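Local coordinates for putative lipoprotein (Bacteroides fragilis, PDB 3NQI) that is of unknown function but, as a putative lipoprotein, is probably tethered to the cell envelope of this gut bacterium through a lipidated N terminus, at residues 27-30 with 31-35; 118-121 with 122-125; 201-204 with 205-209. All coordinates share one frame; numbering follows the deposited sequence. Where two conformers were deposited one is given.

Contact 1: 27-30 with 31-35; sequences FTDA and AGTEL
With chi1 at 69°, Asp29 holds its carboxylate between its own backbone N and carbonyl carbon, and this brings OD1 back over the turn toward Thr33. On Thr33, chi1 of -47° places OG1 beside the backbone N, but only the N-H is well directed at OD1; the hydroxyl lies beside the carboxylate. Thr33 N donates to Asp29 OD1 at 2.9 Å, reaching it from above the carboxylate plane, 42° out of it, whereas the Thr33 OG1 bond to Asp29 OD1 is weak at 3.5 Å. Backbone bonds define the turn itself: Gly32 N donates to Asp29 O at 2.9 Å, closing a type I beta turn, and Asp29 N donates to Thr33 O at 3.0 Å. Gly32 has positive phi, in the left-handed region, the setting of the first residue of a G1 bulge. The methyl CG2 of Thr28 lies alongside the glycine, 3.7 Å from Gly32 CA, while Thr28 OG1 is engaged by Asn19. Behind the turn, Phe27 and Leu35 form a hydrogen-bonded antiparallel pair, with Leu35 N a short 2.6 Å from Phe27 O and Phe27 N 3.0 Å from Leu35 O. Their side chains leave on one face of the sheet, where Phe27 CB is 4.3 Å from Leu35 CB and the phenylalanine ring continues onto Leu73, Val43 and Pro77. Thr28 and Glu34, a non-hydrogen-bonded pair, occupy the other face, and the glutamate carboxylate is held by Thr26. A type I turn, a left-handed glycine at its last position and two successive residues, Gly32 and Thr33, set against Asp29 identify a 3:5 beta hairpin with a G1 bulge, here joining strands 24-28 and 34-37.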
loop_
_atom_site.group_PDB
_atom_site.type_symbol
_atom_site.label_atom_id
_atom_site.label_comp_id
_atom_site.label_asym_id
_atom_site.label_seq_id
_atom_site.Cartn_x
_atom_site.Cartn_y
_atom_site.Cartn_z
ATOM N N PHE A 27 17.796 -3.758 -1.247
ATOM C CA PHE A 27 16.556 -3.699 -0.465
ATOM C C PHE A 27 16.791 -3.811 1.038
ATOM O O PHE A 27 17.842 -4.288 1.475
ATOM C CB PHE A 27 15.637 -4.826 -0.915
ATOM C CG PHE A 27 15.451 -4.878 -2.398
ATOM C CD1 PHE A 27 14.586 -4.003 -3.027
ATOM C CD2 PHE A 27 16.176 -5.784 -3.169
ATOM C CE1 PHE A 27 14.407 -4.057 -4.384
ATOM C CE2 PHE A 27 16.016 -5.833 -4.534
ATOM C CZ PHE A 27 15.138 -4.960 -5.151
ATOM N N THR A 28 15.816 -3.355 1.819
ATOM C CA THR A 28 15.837 -3.508 3.293
ATOM C C THR A 28 14.518 -4.096 3.772
ATOM O O THR A 28 13.472 -3.531 3.484
ATOM C CB THR A 28 16.090 -2.159 3.984
ATOM O OG1 THR A 28 17.349 -1.644 3.535
ATOM C CG2 THR A 28 16.101 -2.291 5.526
ATOM N N ASP A 29 14.551 -5.228 4.490
ATOM C CA ASP A 29 13.292 -5.832 4.945
ATOM C C ASP A 29 12.796 -5.104 6.193
ATOM O O ASP A 29 13.459 -4.182 6.688
ATOM C CB ASP A 29 13.420 -7.362 5.148
ATOM C CG ASP A 29 14.297 -7.753 6.325
ATOM O OD1 ASP A 29 14.658 -6.897 7.172
ATOM O OD2 ASP A 29 14.630 -8.965 6.417
ATOM N N ALA A 30 11.617 -5.501 6.678
ATOM C CA ALA A 30 10.972 -4.847 7.851
ATOM C C ALA A 30 11.779 -5.018 9.142
ATOM O O ALA A 30 11.711 -4.187 10.043
ATOM C CB ALA A 30 9.546 -5.367 8.032
ATOM N N ALA A 31 12.565 -6.078 9.218
ATOM C CA ALA A 31 13.490 -6.270 10.338
ATOM C C ALA A 31 14.724 -5.352 10.282
ATOM O O ALA A 31 15.489 -5.330 11.244
ATOM C CB ALA A 31 13.936 -7.727 10.405
ATOM N N GLY A 32 14.900 -4.603 9.185
ATOM C CA GLY A 32 16.075 -3.759 8.965
ATOM C C GLY A 32 17.284 -4.431 8.318
ATOM O O GLY A 32 18.340 -3.827 8.219
ATOM N N THR A 33 17.152 -5.677 7.865
ATOM C CA THR A 33 18.255 -6.363 7.207
ATOM C C THR A 33 18.395 -5.867 5.762
ATOM O O THR A 33 17.398 -5.818 5.038
ATOM C CB THR A 33 17.982 -7.874 7.140
ATOM O OG1 THR A 33 17.543 -8.320 8.425
ATOM C CG2 THR A 33 19.240 -8.649 6.676
ATOM N N GLU A 34 19.601 -5.499 5.341
ATOM C CA GLU A 34 19.827 -5.151 3.929
ATOM C C GLU A 34 19.923 -6.430 3.085
ATOM O O GLU A 34 20.629 -7.376 3.438
ATOM C CB GLU A 34 21.065 -4.263 3.732
ATOM C CG GLU A 34 21.305 -3.833 2.277
ATOM C CD GLU A 34 22.212 -2.604 2.114
ATOM O OE1 GLU A 34 22.796 -2.154 3.107
ATOM O OE2 GLU A 34 22.362 -2.080 0.987
ATOM N N LEU A 35 19.192 -6.457 1.972
ATOM C CA LEU A 35 19.217 -7.602 1.046
ATOM C C LEU A 35 19.940 -7.167 -0.230
ATOM O O LEU A 35 19.521 -6.199 -0.882
ATOM C CB LEU A 35 17.809 -8.133 0.771
ATOM C CG LEU A 35 17.001 -8.425 2.048
ATOM C CD1 LEU A 35 15.553 -8.872 1.694
ATOM C CD2 LEU A 35 17.736 -9.473 2.928
#

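Contact 2: 118-121 with 122-125; sequences QFSE and NTIV. With CD (cadmium ion), chain H.
Phe119 and Val125 meet through their near branches: Phe119 CB lies 4.1 Å from Val125 CG2, while the ring, with CG anti to the backbone N (chi1 177°), swings outward past Thr123, toward Met49 and Ala30. Ser120 leaves on roughly the same side. Its chi1 of 70° sets OG between the backbone N and the carbonyl carbon, close enough to accept the N-H of Asn122 at 3.1 Å. A water joins Ser120 OG to Thr123 OG1, and the threonine hydroxyl is also bonded to Arg48. Between these side chains Thr123 O receives two donors, Phe119 N at 2.9 Å and Ser120 N at 3.2 Å; with Phe119 in helical backbone angles and Ser120 extended, this is a classic beta bulge, placed just before the tight turn of the hairpin formed by strands 117-120 and 123-132. From the face it shares with Ile124, the extended Gln118 chain brings NE2 above the carbonyl plane of Ser120, 2.9 Å from Ser120 O, and Gln118 OE1 accepts from Lys243 N. Glu121 stretches away from the turn to clasp a cadmium ion with both oxygens, OE1 at 2.4 Å and OE2 at 2.6 Å; OE2 also accepts from Ala245 N, and Glu246 and a water at 2.2 Å from the metal complete the ligands named.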
loop_
_atom_site.group_PDB
_atom_site.type_symbol
_atom_site.label_atom_id
_atom_site.label_comp_id
_atom_site.label_asym_id
_atom_site.label_seq_id
_atom_site.Cartn_x
_atom_site.Cartn_y
_atom_site.Cartn_z
ATOM N N GLN A 118 2.170 -1.632 9.724
ATOM C CA GLN A 118 3.219 -0.662 9.788
ATOM C C GLN A 118 4.503 -1.274 9.293
ATOM O O GLN A 118 4.931 -2.308 9.786
ATOM C CB GLN A 118 3.383 -0.149 11.229
ATOM C CG GLN A 118 4.366 1.029 11.302
ATOM C CD GLN A 118 4.647 1.565 12.687
ATOM O OE1 GLN A 118 4.136 1.044 13.689
ATOM N NE2 GLN A 118 5.504 2.610 12.754
ATOM N N PHE A 119 5.135 -0.662 8.320
ATOM C CA PHE A 119 6.446 -1.156 7.848
ATOM C C PHE A 119 7.608 -0.530 8.654
ATOM O O PHE A 119 8.553 -1.219 9.103
ATOM C CB PHE A 119 6.617 -0.851 6.355
ATOM C CG PHE A 119 7.945 -1.246 5.823
ATOM C CD1 PHE A 119 8.187 -2.583 5.505
ATOM C CD2 PHE A 119 8.979 -0.316 5.696
ATOM C CE1 PHE A 119 9.440 -2.986 5.057
ATOM C CE2 PHE A 119 10.234 -0.707 5.248
ATOM C CZ PHE A 119 10.449 -2.072 4.901
ATOM N N SER A 120 7.547 0.779 8.799
ATOM C CA SER A 120 8.577 1.557 9.523
ATOM C C SER A 120 7.870 2.771 10.164
ATOM O O SER A 120 6.665 2.903 10.079
ATOM C CB SER A 120 9.648 2.063 8.573
ATOM O OG SER A 120 9.066 3.063 7.754
ATOM N N GLU A 121 8.619 3.648 10.819
ATOM C CA GLU A 121 8.022 4.820 11.428
ATOM C C GLU A 121 7.407 5.713 10.386
ATOM O O GLU A 121 6.478 6.436 10.697
ATOM C CB GLU A 121 9.060 5.592 12.231
ATOM C CG GLU A 121 9.429 4.837 13.508
ATOM C CD GLU A 121 10.458 5.601 14.323
ATOM O OE1 GLU A 121 10.767 6.743 13.910
ATOM O OE2 GLU A 121 10.933 5.047 15.339
ATOM N N ASN A 122 7.904 5.626 9.163
ATOM C CA ASN A 122 7.454 6.517 8.050
ATOM C C ASN A 122 6.509 5.909 7.007
ATOM O O ASN A 122 6.063 6.608 6.080
ATOM C CB ASN A 122 8.700 6.939 7.275
ATOM C CG ASN A 122 9.684 7.766 8.136
ATOM O OD1 ASN A 122 9.341 8.825 8.640
ATOM N ND2 ASN A 122 10.897 7.266 8.291
ATOM N N THR A 123 6.307 4.594 7.075
ATOM C CA THR A 123 5.610 3.867 6.014
ATOM C C THR A 123 4.601 2.868 6.542
ATOM O O THR A 123 4.907 2.039 7.402
ATOM C CB THR A 123 6.592 3.095 5.064
ATOM O OG1 THR A 123 7.560 4.000 4.543
ATOM C CG2 THR A 123 5.831 2.394 3.857
ATOM N N ILE A 124 3.407 2.902 5.967
ATOM C CA ILE A 124 2.456 1.848 6.238
ATOM C C ILE A 124 2.042 1.178 4.905
ATOM O O ILE A 124 2.240 1.744 3.825
ATOM C CB ILE A 124 1.211 2.345 6.991
ATOM C CG1 ILE A 124 0.519 3.409 6.168
ATOM C CG2 ILE A 124 1.592 2.860 8.452
ATOM C CD1 ILE A 124 -0.893 3.819 6.707
ATOM N N VAL A 125 1.529 -0.050 5.048
ATOM C CA VAL A 125 1.235 -0.896 3.915
ATOM C C VAL A 125 -0.198 -1.414 3.947
ATOM O O VAL A 125 -0.641 -1.931 4.969
ATOM C CB VAL A 125 2.221 -2.049 3.778
ATOM C CG1 VAL A 125 1.858 -2.906 2.489
ATOM C CG2 VAL A 125 3.655 -1.487 3.639
HETATM CD CD CD H . 12.582 7.058 15.478
HETATM O O HOH W 1 10.404 3.346 5.070
HETATM O O HOH W 2 14.174 5.587 15.160
#

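Contact 3: 201-204 with 205-209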
loop_
_atom_site.group_PDB
_atom_site.type_symbol
_atom_site.label_atom_id
_atom_site.label_comp_id
_atom_site.label_asym_id
_atom_site.label_seq_id
_atom_site.Cartn_x
_atom_site.Cartn_y
_atom_site.Cartn_z
ATOM N N ARG A 201 3.472 14.797 10.180
ATOM C CA ARG A 201 3.899 16.143 10.508
ATOM C C ARG A 201 2.671 17.054 10.727
ATOM O O ARG A 201 2.602 17.780 11.727
ATOM C CB ARG A 201 4.801 16.696 9.399
ATOM C CG ARG A 201 5.671 17.850 9.817
ATOM C CD ARG A 201 6.248 18.604 8.630
ATOM N NE ARG A 201 5.265 18.767 7.569
ATOM C CZ ARG A 201 4.232 19.603 7.575
ATOM N NH1 ARG A 201 3.979 20.393 8.586
ATOM N NH2 ARG A 201 3.410 19.611 6.543
ATOM N N GLU A 202 1.703 16.997 9.804
ATOM C CA GLU A 202 0.469 17.801 9.905
ATOM C C GLU A 202 -0.401 17.394 11.071
ATOM O O GLU A 202 -0.939 18.240 11.755
ATOM C CB GLU A 202 -0.349 17.795 8.605
ATOM C CG GLU A 202 0.210 18.776 7.600
ATOM C CD GLU A 202 0.019 20.231 8.034
ATOM O OE1 GLU A 202 -1.070 20.786 7.811
ATOM O OE2 GLU A 202 0.888 20.841 8.637
ATOM N N TYR A 203 -0.460 16.104 11.342
ATOM C CA TYR A 203 -1.181 15.572 12.464
ATOM C C TYR A 203 -0.595 16.093 13.796
ATOM O O TYR A 203 -1.309 16.488 14.731
ATOM C CB TYR A 203 -1.127 14.034 12.424
ATOM C CG TYR A 203 -1.356 13.446 13.776
ATOM C CD1 TYR A 203 -2.657 13.286 14.284
ATOM C CD2 TYR A 203 -0.279 13.145 14.614
ATOM C CE1 TYR A 203 -2.841 12.801 15.561
ATOM C CE2 TYR A 203 -0.463 12.660 15.877
ATOM C CZ TYR A 203 -1.741 12.465 16.352
ATOM O OH TYR A 203 -1.928 11.986 17.658
ATOM N N THR A 204 0.732 16.093 13.889
ATOM C CA THR A 204 1.405 16.681 15.036
ATOM C C THR A 204 1.112 18.162 15.222
ATOM O O THR A 204 0.901 18.622 16.355
ATOM C CB THR A 204 2.957 16.420 14.991
ATOM O OG1 THR A 204 3.169 15.037 15.282
ATOM C CG2 THR A 204 3.708 17.293 15.997
ATOM N N LEU A 205 1.151 18.928 14.142
ATOM C CA LEU A 205 0.910 20.356 14.253
ATOM C C LEU A 205 -0.524 20.667 14.710
ATOM O O LEU A 205 -0.702 21.577 15.499
ATOM C CB LEU A 205 1.203 21.092 12.966
ATOM C CG LEU A 205 2.690 21.211 12.659
ATOM C CD1 LEU A 205 2.813 21.672 11.241
ATOM C CD2 LEU A 205 3.418 22.130 13.627
ATOM N N LYS A 206 -1.510 19.892 14.265
ATOM C CA LYS A 206 -2.924 20.164 14.619
ATOM C C LYS A 206 -3.317 19.559 15.963
ATOM O O LYS A 206 -4.091 20.133 16.678
ATOM C CB LYS A 206 -3.867 19.616 13.549
ATOM C CG LYS A 206 -3.619 20.047 12.125
ATOM C CD LYS A 206 -3.981 21.467 11.845
ATOM C CE LYS A 206 -4.058 21.663 10.316
ATOM N NZ LYS A 206 -4.142 23.096 9.887
ATOM N N SER A 207 -2.784 18.387 16.310
ATOM C CA SER A 207 -3.115 17.737 17.563
ATOM C C SER A 207 -2.238 18.132 18.777
ATOM O O SER A 207 -2.661 17.979 19.941
ATOM C CB SER A 207 -3.048 16.223 17.397
ATOM O OG SER A 207 -1.706 15.809 17.243
ATOM N N GLY A 208 -1.012 18.586 18.505
ATOM C CA GLY A 208 -0.030 18.830 19.533
ATOM C C GLY A 208 0.615 17.547 20.031
ATOM O O GLY A 208 1.424 17.601 20.933
ATOM N N GLN A 209 0.255 16.391 19.487
ATOM C CA GLN A 209 0.830 15.128 19.941
ATOM C C GLN A 209 2.086 14.772 19.116
ATOM O O GLN A 209 2.101 14.996 17.919
ATOM C CB GLN A 209 -0.222 14.027 19.843
ATOM C CG GLN A 209 -1.482 14.242 20.686
ATOM C CD GLN A 209 -1.348 13.684 22.123
ATOM O OE1 GLN A 209 -0.278 13.396 22.579
ATOM N NE2 GLN A 209 -2.449 13.526 22.797
#
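Over one face of the Tyr203 ring sits Ser207 OG, 3.4 Å above the plane and offset toward the rim, and Ser207 CB adds a CH-pi contact 4.3 Å from the ring centroid. At the phenol end, Tyr203 OH lies 3.4 Å from Gln209 CB, and the ring and the Gln209 amide planes are nearly parallel, 5° apart. The phenol oxygen bonds to the backbone of Asp163, a cadmium ligand, and the amide nitrogen to Gly162. A second flat group, the Arg201 guanidinium, has Leu205 CD1 at its edge and a salt bridge to Glu202; both are tentative, because the arginine was deposited in two conformers. The contact covers the C-terminal end of helix 197-207, where Gly208 breaks helical geometry with positive phi. With chi1 at 70° the Ser207 hydroxyl folds back over its own backbone, where it can donate to Tyr203 O, OG lying 2.6 Å away; Ser207 N reaches that same oxygen from the opposite face of the carbonyl plane, at 2.9 Å. The hydroxyl then accepts Gln209 N at 3.0 Å in an ST turn. Thr204 OG1 donates to Gln209 O at 2.8 Å in the carbonyl plane, linking the last helical turn to the departing chain.

From the N terminus, contact 1 closes the hairpin between strands 24-28 and 34-37, contact 2 then closes the hairpin between strands 117-120 and 123-132, and contact 3 finishes helix 197-207 before strand 214-221 begins. The three follow in series, so none nests within or crosses another. Contacts 1 and 2 nevertheless touch in space: the Phe119 ring packs on the first turn, with CZ 3.6 Å from Thr28 O and CE1 3.7 Å from Ala30 CA, joining the two hairpins; the centres of contacts 1 and 2 are about 13 Å apart. Contact 3 stands apart, its nearest atoms about 9 Å from contact 2 and about 21 Å from contact 1.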